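Local coordinates for putative phosphosugar isomerase (Clostridium difficile, PDB 3G68) that probably isomerises a phosphosugar, as a double-SIS-domain protein related to the isomerase part of glucosamine-6-phosphate synthase, at the interface of chains A and B and the interface of chains A and C. Sequence-based numbering; all coordinates share one arbitrary frame. Chains: chain A/B/C, Putative phosphosugar isomerase.

Contacts 1 and 2 belong to the same two-fold interface of chains A and B, their C-alpha centres about 15 Å apart. Helix 243-247 of chain B joins them: B:Ile247 serves contact 1, while B:Glu244 and B:Glu245 serve contact 2. Contact 1 is largely apolar and aromatic; contact 2 is mainly polar. The C-alpha centre of contact 3 is about 38 Å from that of contact 1 and about 29 Å from that of contact 2; it shares no residue with them. Contacts 1 and 2 thus build one dimer interface beside the probable sugar-phosphate site, whereas contact 3 may join dimers in the deposited assembly.

Contact 1: the interface of chains A and B. Residues chain A 337-338, 341, 344-345; chain B 247, 251, 274, 277, 281.
In this double-SIS-domain protein the C-terminal segment of chain A, with the short helix 341-344, lies against helix 271-279 and the 3-10 helix 250-253 of chain B. Aromatic stacking is central. The rings of A:Phe341 and B:Tyr251 lie nearly parallel, 13° apart, with centroids 3.9 Å from each other, and A:Phe341 CD2 sits 3.3 Å from B:Tyr251 CD1 across the faces. A:Phe341 has CG anti to its backbone N, whereas B:Tyr251 holds CG in the crowded position between N and the carbonyl carbon (chi1 64°), and the two side chains meet tip to tip. The other face of the phenylalanine ring is capped toward its rim by CD2 of A:Leu345. A CH-pi contact forms the second aromatic element: A:Lys337 runs extended as far as CE, which lies over the B:Trp281 indole, 3.5 Å from the centroid of its six-membered ring, before the chain bends at chi4 (79°). In van der Waals contact, B:Val277 CG1 touches A:Phe341 CD1 at 3.9 Å, and the selenomethionine B:Met274 turns its methyl CE to A:Leu345 CD1 at 3.8 Å. Polar contact between the chains runs through water: B:Tyr251 OH lies 2.8 Å from water 1, which also meets the backbone O of A:Asp338. The side chains of A:Asp338 and B:Trp281 cross obliquely, carboxylate OD2 3.6 Å from CZ2 of the indole. NZ of poorly ordered A:Lys344 makes a same-chain salt bridge on the syn side of OD2.

Contact 2: the interface of chains A and B. Residues chain A 42-43, 68-70, 95, 97; chain B 242, 244-245, 248.
Packing is tightest where the carboxylate of B:Glu245, on helix 243-247, enters a polar nest at the N-terminal end of helix 43-59 in the SIS domain of chain A. Both its oxygens accept through their syn lone pairs: OE2 takes the hydroxyl OG of A:Ser42 at 2.7 Å, and OE1 takes the backbone N of A:Gly43 at 2.9 Å in a nearly straight bond (172° at H). This two-point grip fixes the carboxylate's rotation, and the helix end would probably favour its negative charge. A:Ser42 OG is itself hydrogen-bonded to A:Ser97 OG, 2.6 Å away. A:Tyr68 crosses B:Glu245 obliquely, ring and carboxylate planes 47° apart. Next to it, A:Phe70 and B:Glu242 meet tip to tip, CG of the glutamate over one face of the ring toward its rim, 3.6 Å from the centroid, while B:Glu245 CG sits at that ring's edge. The B:Glu242 carboxylate is held by the backbone N atoms of B:Glu244 and B:Glu245, which meet it from above its plane. A:Ser42 also places CB over the centre of the B:His248 imidazole, 3.6 Å from the centroid.

The looser side is hydrated. Water 2 lies at the imidazole edge, 2.9 Å from B:His248 NE2, and also meets N and OG of A:Ser97 and the carboxylate OE2 of B:Glu244. Serine-rich loops of this kind bind sugar phosphate in SIS proteins, so chain B probably supplies B:His248 to a site shared between subunits, with B:Glu245 holding the loop.

Contact 3: the interface of chains A and C. Residues chain A 17, 21, 24-25, 134; chain C 170-171, 174.
Two side-chain amides stack at the centre of this patch: those of A:Asn21, on helix 11-25, and C:Asn174, on helix 170-184, lie with planes 4° apart, and their CG atoms are 3.6 Å from each other. The side chains cross at about a right angle, each with CG anti to its backbone N, so amide faces amide, with A:Asn21 ND2 3.5 Å from C:Asn174 OD1. A:Asn134 approaches that same OD1 obliquely, its amide plane turned 68° from that of C:Asn174. ND2 of C:Asn174 lies 2.8 Å from bridging water 3, with 164° at H, and this water also meets OE1 of A:Glu17, one turn earlier on helix 11-25.

On the opposite flank C:Glu171 reaches out extended beyond CG, bringing its carboxylate alongside the last turn of the helix. A:Ser24 OG makes a weak hydrogen bond to C:Glu171 OE2 at 3.3 Å. Water 4 also bridges the chains, lying 2.9 Å from C:Glu171 OE2 and 3.0 Å from the backbone O of A:Leu25. Small, polar and bridged by water, the patch contributes to the contact of chains A and C in the deposited tetramer, which may or may not persist in solution.

Contact 1: the interface of chains A and B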
loop_
_atom_site.group_PDB
_atom_site.type_symbol
_atom_site.label_atom_id
_atom_site.label_comp_id
_atom_site.label_asym_id
_atom_site.label_seq_id
_atom_site.Cartn_x
_atom_site.Cartn_y
_atom_site.Cartn_z
ATOM N N LYS A 337 3.398 -16.285 -13.816
ATOM C CA LYS A 337 3.375 -17.570 -13.090
ATOM C C LYS A 337 2.335 -18.537 -13.633
ATOM O O LYS A 337 2.591 -19.743 -13.762
ATOM C CB LYS A 337 3.054 -17.307 -11.616
ATOM C CG LYS A 337 2.893 -18.535 -10.732
ATOM C CD LYS A 337 2.458 -18.098 -9.340
ATOM C CE LYS A 337 2.232 -19.290 -8.410
ATOM N NZ LYS A 337 3.493 -19.852 -7.873
ATOM N N ASP A 338 1.159 -17.991 -13.914
ATOM C CA ASP A 338 0.035 -18.753 -14.405
ATOM C C ASP A 338 -0.642 -17.891 -15.469
ATOM O O ASP A 338 -1.236 -16.855 -15.163
ATOM C CB ASP A 338 -0.910 -19.078 -13.240
ATOM C CG ASP A 338 -2.067 -19.985 -13.637
ATOM O OD1 ASP A 338 -2.345 -20.164 -14.852
ATOM O OD2 ASP A 338 -2.719 -20.515 -12.706
ATOM N N PHE A 341 -4.500 -17.722 -14.921
ATOM C CA PHE A 341 -5.020 -17.221 -13.635
ATOM C C PHE A 341 -6.287 -16.393 -13.778
ATOM O O PHE A 341 -7.260 -16.616 -13.054
ATOM C CB PHE A 341 -3.980 -16.374 -12.890
ATOM C CG PHE A 341 -4.496 -15.807 -11.598
ATOM C CD1 PHE A 341 -4.609 -16.618 -10.470
ATOM C CD2 PHE A 341 -4.905 -14.476 -11.512
ATOM C CE1 PHE A 341 -5.098 -16.109 -9.252
ATOM C CE2 PHE A 341 -5.373 -13.954 -10.293
ATOM C CZ PHE A 341 -5.475 -14.778 -9.163
ATOM N N LYS A 344 -9.174 -18.413 -14.854
ATOM C CA LYS A 344 -9.646 -19.200 -13.702
ATOM C C LYS A 344 -10.547 -18.403 -12.738
ATOM O O LYS A 344 -11.486 -18.970 -12.164
ATOM C CB LYS A 344 -8.465 -19.802 -12.935
ATOM C CG LYS A 344 -7.747 -20.922 -13.665
ATOM C CD LYS A 344 -6.361 -21.146 -13.070
ATOM C CE LYS A 344 -5.648 -22.334 -13.704
ATOM N NZ LYS A 344 -4.347 -22.606 -13.034
ATOM N N LEU A 345 -10.262 -17.111 -12.561
ATOM C CA LEU A 345 -11.068 -16.252 -11.680
ATOM C C LEU A 345 -12.373 -15.829 -12.355
ATOM O O LEU A 345 -13.431 -15.828 -11.713
ATOM C CB LEU A 345 -10.272 -15.025 -11.194
ATOM C CG LEU A 345 -9.477 -15.199 -9.891
ATOM C CD1 LEU A 345 -10.412 -15.108 -8.702
ATOM C CD2 LEU A 345 -8.686 -16.503 -9.840
ATOM N N ILE B 247 -5.802 -9.362 -8.007
ATOM C CA ILE B 247 -5.868 -10.036 -9.297
ATOM C C ILE B 247 -4.902 -9.438 -10.322
ATOM O O ILE B 247 -4.387 -10.157 -11.188
ATOM C CB ILE B 247 -7.342 -10.068 -9.825
ATOM C CG1 ILE B 247 -8.189 -10.920 -8.872
ATOM C CG2 ILE B 247 -7.389 -10.556 -11.308
ATOM C CD1 ILE B 247 -9.703 -10.817 -9.119
ATOM N N TYR B 251 -0.770 -12.393 -7.549
ATOM C CA TYR B 251 -0.755 -13.874 -7.581
ATOM C C TYR B 251 0.599 -14.437 -8.034
ATOM O O TYR B 251 0.958 -15.537 -7.658
ATOM C CB TYR B 251 -1.869 -14.421 -8.488
ATOM C CG TYR B 251 -1.692 -14.043 -9.931
ATOM C CD1 TYR B 251 -2.209 -12.844 -10.424
ATOM C CD2 TYR B 251 -1.018 -14.880 -10.811
ATOM C CE1 TYR B 251 -2.040 -12.491 -11.753
ATOM C CE2 TYR B 251 -0.832 -14.522 -12.129
ATOM C CZ TYR B 251 -1.345 -13.344 -12.603
ATOM O OH TYR B 251 -1.182 -12.999 -13.939
HETATM N N MSE B 274 -11.084 -17.974 -5.946
HETATM C CA MSE B 274 -9.786 -17.464 -5.450
HETATM C C MSE B 274 -9.187 -18.411 -4.414
HETATM O O MSE B 274 -8.012 -18.736 -4.485
HETATM C CB MSE B 274 -9.967 -16.077 -4.805
HETATM C CG MSE B 274 -8.707 -15.471 -4.189
HETATM SE SE MSE B 274 -7.432 -15.023 -5.603
HETATM C CE MSE B 274 -8.290 -13.315 -6.073
ATOM N N VAL B 277 -7.821 -21.541 -6.242
ATOM C CA VAL B 277 -6.577 -21.342 -6.979
ATOM C C VAL B 277 -5.387 -21.168 -6.027
ATOM O O VAL B 277 -4.315 -21.773 -6.230
ATOM C CB VAL B 277 -6.677 -20.208 -8.017
ATOM C CG1 VAL B 277 -5.323 -19.975 -8.678
ATOM C CG2 VAL B 277 -7.704 -20.583 -9.095
ATOM N N TRP B 281 -1.686 -23.625 -4.575
ATOM C CA TRP B 281 -0.291 -23.221 -4.419
ATOM C C TRP B 281 0.237 -23.278 -3.002
ATOM O O TRP B 281 1.443 -23.444 -2.806
ATOM C CB TRP B 281 -0.085 -21.806 -4.960
ATOM C CG TRP B 281 -0.370 -21.668 -6.426
ATOM C CD1 TRP B 281 -0.136 -22.587 -7.398
ATOM C CD2 TRP B 281 -0.833 -20.483 -7.101
ATOM N NE1 TRP B 281 -0.486 -22.074 -8.632
ATOM C CE2 TRP B 281 -0.922 -20.790 -8.474
ATOM C CE3 TRP B 281 -1.204 -19.209 -6.669
ATOM C CZ2 TRP B 281 -1.353 -19.858 -9.427
ATOM C CZ3 TRP B 281 -1.646 -18.286 -7.615
ATOM C CH2 TRP B 281 -1.725 -18.625 -8.978
HETATM O O HOH W 1 -1.980 -14.691 -16.019
#

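Contact 2: the interface of chains A and B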
loop_
_atom_site.group_PDB
_atom_site.type_symbol
_atom_site.label_atom_id
_atom_site.label_comp_id
_atom_site.label_asym_id
_atom_site.label_seq_id
_atom_site.Cartn_x
_atom_site.Cartn_y
_atom_site.Cartn_z
ATOM N N SER A 42 -6.120 0.446 -12.457
ATOM C CA SER A 42 -5.651 -0.612 -11.572
ATOM C C SER A 42 -4.158 -0.809 -11.725
ATOM O O SER A 42 -3.578 -0.472 -12.764
ATOM C CB SER A 42 -6.377 -1.932 -11.847
ATOM O OG SER A 42 -7.726 -1.851 -11.420
ATOM N N GLY A 43 -3.545 -1.350 -10.671
ATOM C CA GLY A 43 -2.136 -1.660 -10.648
ATOM C C GLY A 43 -1.250 -0.582 -11.201
ATOM O O GLY A 43 -1.268 0.525 -10.709
ATOM N N TYR A 68 -8.372 4.362 -6.819
ATOM C CA TYR A 68 -8.498 2.981 -7.276
ATOM C C TYR A 68 -9.940 2.853 -7.847
ATOM O O TYR A 68 -10.836 3.494 -7.314
ATOM C CB TYR A 68 -8.369 1.969 -6.139
ATOM C CG TYR A 68 -6.965 1.611 -5.709
ATOM C CD1 TYR A 68 -6.124 0.875 -6.547
ATOM C CD2 TYR A 68 -6.505 1.938 -4.440
ATOM C CE1 TYR A 68 -4.840 0.519 -6.134
ATOM C CE2 TYR A 68 -5.243 1.562 -4.004
ATOM C CZ TYR A 68 -4.412 0.870 -4.853
ATOM O OH TYR A 68 -3.162 0.529 -4.407
ATOM N N PRO A 69 -10.169 2.039 -8.899
ATOM C CA PRO A 69 -11.555 1.872 -9.382
ATOM C C PRO A 69 -12.551 1.377 -8.320
ATOM O O PRO A 69 -13.737 1.808 -8.322
ATOM C CB PRO A 69 -11.420 0.888 -10.552
ATOM C CG PRO A 69 -9.948 1.045 -11.002
ATOM C CD PRO A 69 -9.222 1.254 -9.702
ATOM N N PHE A 70 -12.083 0.550 -7.391
ATOM C CA PHE A 70 -12.957 0.060 -6.324
ATOM C C PHE A 70 -13.479 1.150 -5.400
ATOM O O PHE A 70 -14.491 0.940 -4.746
ATOM C CB PHE A 70 -12.349 -1.108 -5.506
ATOM C CG PHE A 70 -11.198 -0.728 -4.587
ATOM C CD1 PHE A 70 -11.430 -0.124 -3.352
ATOM C CD2 PHE A 70 -9.905 -1.053 -4.916
ATOM C CE1 PHE A 70 -10.370 0.181 -2.477
ATOM C CE2 PHE A 70 -8.831 -0.718 -4.061
ATOM C CZ PHE A 70 -9.077 -0.106 -2.843
ATOM N N SER A 95 -9.240 -3.649 -18.850
ATOM C CA SER A 95 -9.410 -4.007 -17.436
ATOM C C SER A 95 -10.856 -3.703 -17.042
ATOM O O SER A 95 -11.300 -2.574 -17.192
ATOM C CB SER A 95 -8.411 -3.254 -16.536
ATOM O OG SER A 95 -7.084 -3.707 -16.749
ATOM N N SER A 97 -12.196 -3.619 -14.055
ATOM C CA SER A 97 -12.220 -2.744 -12.877
ATOM C C SER A 97 -12.372 -1.296 -13.360
ATOM O O SER A 97 -13.311 -0.593 -12.969
ATOM C CB SER A 97 -10.922 -2.897 -12.026
ATOM O OG SER A 97 -9.709 -2.837 -12.821
ATOM N N GLU B 242 -6.847 -5.072 -1.742
ATOM C CA GLU B 242 -8.255 -5.206 -2.116
ATOM C C GLU B 242 -8.272 -6.370 -3.156
ATOM O O GLU B 242 -7.298 -6.589 -3.916
ATOM C CB GLU B 242 -8.830 -3.891 -2.666
ATOM C CG GLU B 242 -10.306 -3.955 -3.079
ATOM C CD GLU B 242 -10.523 -4.416 -4.492
ATOM O OE1 GLU B 242 -9.619 -4.250 -5.340
ATOM O OE2 GLU B 242 -11.602 -4.975 -4.763
ATOM N N GLU B 244 -9.877 -7.157 -6.097
ATOM C CA GLU B 244 -9.632 -6.872 -7.518
ATOM C C GLU B 244 -8.193 -6.468 -7.781
ATOM O O GLU B 244 -7.628 -6.896 -8.768
ATOM C CB GLU B 244 -10.638 -5.830 -8.057
ATOM C CG GLU B 244 -10.523 -5.539 -9.542
ATOM C CD GLU B 244 -10.715 -6.749 -10.430
ATOM O OE1 GLU B 244 -11.592 -7.572 -10.132
ATOM O OE2 GLU B 244 -9.986 -6.874 -11.437
ATOM N N GLU B 245 -7.569 -5.687 -6.905
ATOM C CA GLU B 245 -6.179 -5.289 -7.102
ATOM C C GLU B 245 -5.210 -6.468 -6.947
ATOM O O GLU B 245 -4.230 -6.569 -7.695
ATOM C CB GLU B 245 -5.812 -4.079 -6.234
ATOM C CG GLU B 245 -6.619 -2.793 -6.600
ATOM C CD GLU B 245 -6.460 -2.361 -8.050
ATOM O OE1 GLU B 245 -5.284 -2.134 -8.434
ATOM O OE2 GLU B 245 -7.506 -2.243 -8.790
ATOM N N HIS B 248 -4.597 -8.149 -10.165
ATOM C CA HIS B 248 -3.638 -7.416 -11.013
ATOM C C HIS B 248 -2.161 -7.613 -10.644
ATOM O O HIS B 248 -1.486 -6.677 -10.220
ATOM C CB HIS B 248 -3.994 -5.908 -11.065
ATOM C CG HIS B 248 -5.223 -5.621 -11.862
ATOM N ND1 HIS B 248 -5.175 -5.255 -13.189
ATOM C CD2 HIS B 248 -6.535 -5.722 -11.540
ATOM C CE1 HIS B 248 -6.408 -5.095 -13.639
ATOM N NE2 HIS B 248 -7.255 -5.397 -12.664
HETATM O O HOH W 2 -9.933 -5.766 -13.690
#

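Contact 3: the interface of chains A and C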
loop_
_atom_site.group_PDB
_atom_site.type_symbol
_atom_site.label_atom_id
_atom_site.label_comp_id
_atom_site.label_asym_id
_atom_site.label_seq_id
_atom_site.Cartn_x
_atom_site.Cartn_y
_atom_site.Cartn_z
ATOM N N GLU A 17 7.883 11.167 -29.578
ATOM C CA GLU A 17 6.766 11.196 -30.560
ATOM C C GLU A 17 5.445 11.572 -29.907
ATOM O O GLU A 17 4.632 12.255 -30.518
ATOM C CB GLU A 17 6.662 9.872 -31.348
ATOM C CG GLU A 17 7.835 9.665 -32.353
ATOM C CD GLU A 17 7.911 10.710 -33.480
ATOM O OE1 GLU A 17 6.861 11.189 -33.958
ATOM O OE2 GLU A 17 9.044 11.069 -33.891
ATOM N N ASN A 21 2.985 14.599 -30.916
ATOM C CA ASN A 21 1.559 14.400 -31.248
ATOM C C ASN A 21 0.561 15.121 -30.323
ATOM O O ASN A 21 -0.656 15.126 -30.602
ATOM C CB ASN A 21 1.274 12.898 -31.216
ATOM C CG ASN A 21 -0.018 12.527 -31.898
ATOM O OD1 ASN A 21 -0.310 12.992 -33.026
ATOM N ND2 ASN A 21 -0.809 11.676 -31.234
ATOM N N SER A 24 -2.247 17.704 -31.485
ATOM C CA SER A 24 -3.313 17.053 -32.181
ATOM C C SER A 24 -4.147 16.200 -31.224
ATOM O O SER A 24 -5.375 16.319 -31.174
ATOM C CB SER A 24 -2.720 16.215 -33.316
ATOM O OG SER A 24 -3.750 15.766 -34.141
ATOM N N LEU A 25 -3.491 15.374 -30.412
ATOM C CA LEU A 25 -4.219 14.470 -29.515
ATOM C C LEU A 25 -5.182 15.157 -28.534
ATOM O O LEU A 25 -6.300 14.679 -28.351
ATOM C CB LEU A 25 -3.252 13.605 -28.707
ATOM C CG LEU A 25 -3.887 12.503 -27.851
ATOM C CD1 LEU A 25 -4.611 11.486 -28.734
ATOM C CD2 LEU A 25 -2.820 11.803 -27.019
ATOM N N ASN A 134 0.272 6.660 -27.107
ATOM C CA ASN A 134 0.817 6.121 -28.343
ATOM C C ASN A 134 2.244 5.610 -28.146
ATOM O O ASN A 134 3.201 6.128 -28.727
ATOM C CB ASN A 134 0.652 7.181 -29.466
ATOM C CG ASN A 134 -0.826 7.391 -29.865
ATOM O OD1 ASN A 134 -1.391 8.501 -29.809
ATOM N ND2 ASN A 134 -1.454 6.306 -30.243
ATOM N N SER C 170 -2.168 14.554 -39.338
ATOM C CA SER C 170 -1.048 14.523 -38.401
ATOM C C SER C 170 -1.108 13.271 -37.540
ATOM O O SER C 170 -0.051 12.702 -37.261
ATOM C CB SER C 170 -0.983 15.780 -37.522
ATOM O OG SER C 170 -0.662 16.883 -38.353
ATOM N N GLU C 171 -2.305 12.846 -37.116
ATOM C CA GLU C 171 -2.394 11.653 -36.286
ATOM C C GLU C 171 -2.061 10.401 -37.084
ATOM O O GLU C 171 -1.474 9.478 -36.541
ATOM C CB GLU C 171 -3.740 11.551 -35.565
ATOM C CG GLU C 171 -3.858 12.596 -34.438
ATOM C CD GLU C 171 -5.156 12.516 -33.649
ATOM O OE1 GLU C 171 -6.060 11.742 -34.038
ATOM O OE2 GLU C 171 -5.286 13.246 -32.644
ATOM N N ASN C 174 1.658 10.166 -37.237
ATOM C CA ASN C 174 2.067 9.608 -35.947
ATOM C C ASN C 174 1.797 8.085 -35.816
ATOM O O ASN C 174 2.604 7.330 -35.299
ATOM C CB ASN C 174 1.320 10.334 -34.818
ATOM C CG ASN C 174 1.748 9.851 -33.459
ATOM O OD1 ASN C 174 1.027 9.100 -32.793
ATOM N ND2 ASN C 174 2.954 10.217 -33.073
HETATM O O HOH W 3 4.038 12.120 -34.751
HETATM O O HOH W 4 -7.536 13.415 -30.815
#